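Vascular protein tyrosine phosphatase 1 (Rattus norvegicus, PDB 3I36) probably removes phosphate from phosphotyrosine residues of other proteins, this chain being the catalytic domain of a receptor-type tyrosine phosphatase of the membrane. Local coordinates at residues L226-M231 with A256-I261. Numbering follows the deposited sequence.
Sequences LVRDYM and AIDRLI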
loop_
_atom_site.group_PDB
_atom_site.type_symbol
_atom_site.label_atom_id
_atom_site.label_comp_id
_atom_site.label_asym_id
_atom_site.label_seq_id
_atom_site.Cartn_x
_atom_site.Cartn_y
_atom_site.Cartn_z
ATOM N N LEU A 226 -12.421 -1.351 7.469
ATOM C CA LEU A 226 -12.897 0.033 7.401
ATOM C C LEU A 226 -12.644 0.622 6.018
ATOM O O LEU A 226 -13.521 1.252 5.418
ATOM C CB LEU A 226 -12.216 0.890 8.467
ATOM C CG LEU A 226 -12.621 0.609 9.914
ATOM C CD1 LEU A 226 -11.965 1.606 10.853
ATOM C CD2 LEU A 226 -14.147 0.637 10.067
ATOM N N VAL A 227 -11.435 0.406 5.512
ATOM C CA VAL A 227 -11.088 0.886 4.186
ATOM C C VAL A 227 -12.060 0.307 3.179
ATOM O O VAL A 227 -12.602 1.015 2.329
ATOM C CB VAL A 227 -9.653 0.479 3.806
ATOM C CG1 VAL A 227 -9.323 0.896 2.372
ATOM C CG2 VAL A 227 -8.664 1.078 4.782
ATOM N N ARG A 228 -12.275 -0.995 3.270
ATOM C CA ARG A 228 -13.151 -1.684 2.334
ATOM C C ARG A 228 -14.592 -1.194 2.435
ATOM O O ARG A 228 -15.296 -1.056 1.428
ATOM C CB ARG A 228 -13.056 -3.194 2.562
ATOM C CG ARG A 228 -11.853 -3.807 1.836
ATOM C CD ARG A 228 -12.005 -3.486 0.375
ATOM N NE ARG A 228 -10.822 -3.769 -0.426
ATOM C CZ ARG A 228 -10.669 -3.327 -1.667
ATOM N NH1 ARG A 228 -11.625 -2.587 -2.210
ATOM N NH2 ARG A 228 -9.572 -3.608 -2.360
ATOM N N ASP A 229 -15.030 -0.928 3.657
ATOM C CA ASP A 229 -16.372 -0.419 3.857
ATOM C C ASP A 229 -16.552 0.870 3.067
ATOM O O ASP A 229 -17.550 1.068 2.362
ATOM C CB ASP A 229 -16.622 -0.167 5.335
ATOM C CG ASP A 229 -18.069 0.172 5.617
ATOM O OD1 ASP A 229 -18.921 -0.731 5.491
ATOM O OD2 ASP A 229 -18.344 1.339 5.949
ATOM N N TYR A 230 -15.567 1.749 3.180
ATOM C CA TYR A 230 -15.589 2.996 2.438
ATOM C C TYR A 230 -15.498 2.762 0.933
ATOM O O TYR A 230 -16.227 3.379 0.166
ATOM C CB TYR A 230 -14.448 3.898 2.896
ATOM C CG TYR A 230 -14.307 5.174 2.110
ATOM C CD1 TYR A 230 -15.161 6.248 2.329
ATOM C CD2 TYR A 230 -13.282 5.326 1.182
ATOM C CE1 TYR A 230 -15.017 7.430 1.618
ATOM C CE2 TYR A 230 -13.126 6.501 0.472
ATOM C CZ TYR A 230 -13.993 7.546 0.692
ATOM O OH TYR A 230 -13.828 8.712 -0.025
ATOM N N MET A 231 -14.599 1.874 0.516
ATOM C CA MET A 231 -14.408 1.600 -0.909
ATOM C C MET A 231 -15.687 1.155 -1.597
ATOM O O MET A 231 -15.813 1.282 -2.808
ATOM C CB MET A 231 -13.304 0.566 -1.115
ATOM C CG MET A 231 -11.930 1.118 -0.805
ATOM S SD MET A 231 -11.600 2.636 -1.725
ATOM C CE MET A 231 -11.615 2.044 -3.409
ATOM N N ALA A 256 -1.584 -7.255 0.560
ATOM C CA ALA A 256 -1.690 -8.712 0.557
ATOM C C ALA A 256 -2.822 -9.157 1.467
ATOM O O ALA A 256 -3.585 -10.050 1.121
ATOM C CB ALA A 256 -0.373 -9.352 0.995
ATOM N N ILE A 257 -2.945 -8.532 2.634
ATOM C CA ILE A 257 -3.998 -8.931 3.557
ATOM C C ILE A 257 -5.353 -8.709 2.896
ATOM O O ILE A 257 -6.270 -9.526 2.994
ATOM C CB ILE A 257 -3.958 -8.058 4.811
ATOM C CG1 ILE A 257 -2.777 -8.454 5.692
ATOM C CG2 ILE A 257 -5.268 -8.163 5.580
ATOM C CD1 ILE A 257 -2.533 -7.457 6.821
ATOM N N ASP A 258 -5.482 -7.591 2.209
ATOM C CA ASP A 258 -6.759 -7.276 1.575
ATOM C C ASP A 258 -7.090 -8.349 0.551
ATOM O O ASP A 258 -8.222 -8.850 0.470
ATOM C CB ASP A 258 -6.702 -5.907 0.905
ATOM C CG ASP A 258 -8.003 -5.552 0.208
ATOM O OD1 ASP A 258 -9.037 -5.421 0.893
ATOM O OD2 ASP A 258 -7.987 -5.403 -1.027
ATOM N N ARG A 259 -6.086 -8.702 -0.235
ATOM C CA ARG A 259 -6.264 -9.699 -1.266
ATOM C C ARG A 259 -6.565 -11.072 -0.685
ATOM O O ARG A 259 -7.423 -11.787 -1.195
ATOM C CB ARG A 259 -5.033 -9.736 -2.154
ATOM C CG ARG A 259 -4.885 -8.451 -2.955
ATOM C CD ARG A 259 -3.622 -8.460 -3.779
ATOM N NE ARG A 259 -3.595 -9.574 -4.718
ATOM C CZ ARG A 259 -2.712 -9.696 -5.704
ATOM N NH1 ARG A 259 -1.800 -8.750 -5.892
ATOM N NH2 ARG A 259 -2.742 -10.757 -6.500
ATOM N N LEU A 260 -5.856 -11.430 0.381
ATOM C CA LEU A 260 -6.066 -12.709 1.039
ATOM C C LEU A 260 -7.472 -12.814 1.578
ATOM O O LEU A 260 -8.091 -13.871 1.512
ATOM C CB LEU A 260 -5.084 -12.865 2.191
ATOM C CG LEU A 260 -3.702 -13.234 1.679
ATOM C CD1 LEU A 260 -2.685 -12.949 2.759
ATOM C CD2 LEU A 260 -3.709 -14.709 1.261
ATOM N N ILE A 261 -7.980 -11.725 2.139
ATOM C CA ILE A 261 -9.326 -11.780 2.702
ATOM C C ILE A 261 -10.339 -12.054 1.607
ATOM O O ILE A 261 -11.228 -12.894 1.766
ATOM C CB ILE A 261 -9.681 -10.496 3.464
ATOM C CG1 ILE A 261 -8.808 -10.388 4.731
ATOM C CG2 ILE A 261 -11.170 -10.463 3.789
ATOM C CD1 ILE A 261 -8.887 -9.014 5.422
#
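Asp-258 OD2 accepts a hydrogen bond from Arg-228 NH2 at 2.7 Å, one arm of a two-pronged salt bridge that illustrates how a carboxylate can meet the edge of a guanidinium between two helices. The donor approaches OD2 on its syn side, somewhat out of the carboxylate plane, while OD2 lies almost within the guanidinium plane. The second arm runs from Arg-228 NE to Asp-258 OD1, nearly straight at 169°, although the position of OD1 is less certain. With the two flat groups only 21° apart, the paired bonds should hinder either from turning. Asp-258 reaches across because its CG stands anti to the backbone N (chi1 179°), and the arginine chain, bent at chi2, brings NE and NH2 to meet it. Arg-224 also lies at OD1 in a second salt bridge, less sure for the same reason, and the positive charge nearby would be expected to favour the ionised form of the buried carboxylate. A leucine in place of Arg-228 would probably leave OD2 without its charged mate and the carboxylate freer to turn. Away from the probable substrate-binding residues, the bridge ties helix 218-231, whose Val-227 and Tyr-230 pack on strand 196-205 of the central sheet, to helix 249-267, itself packed against helices 272-280 and 290-305.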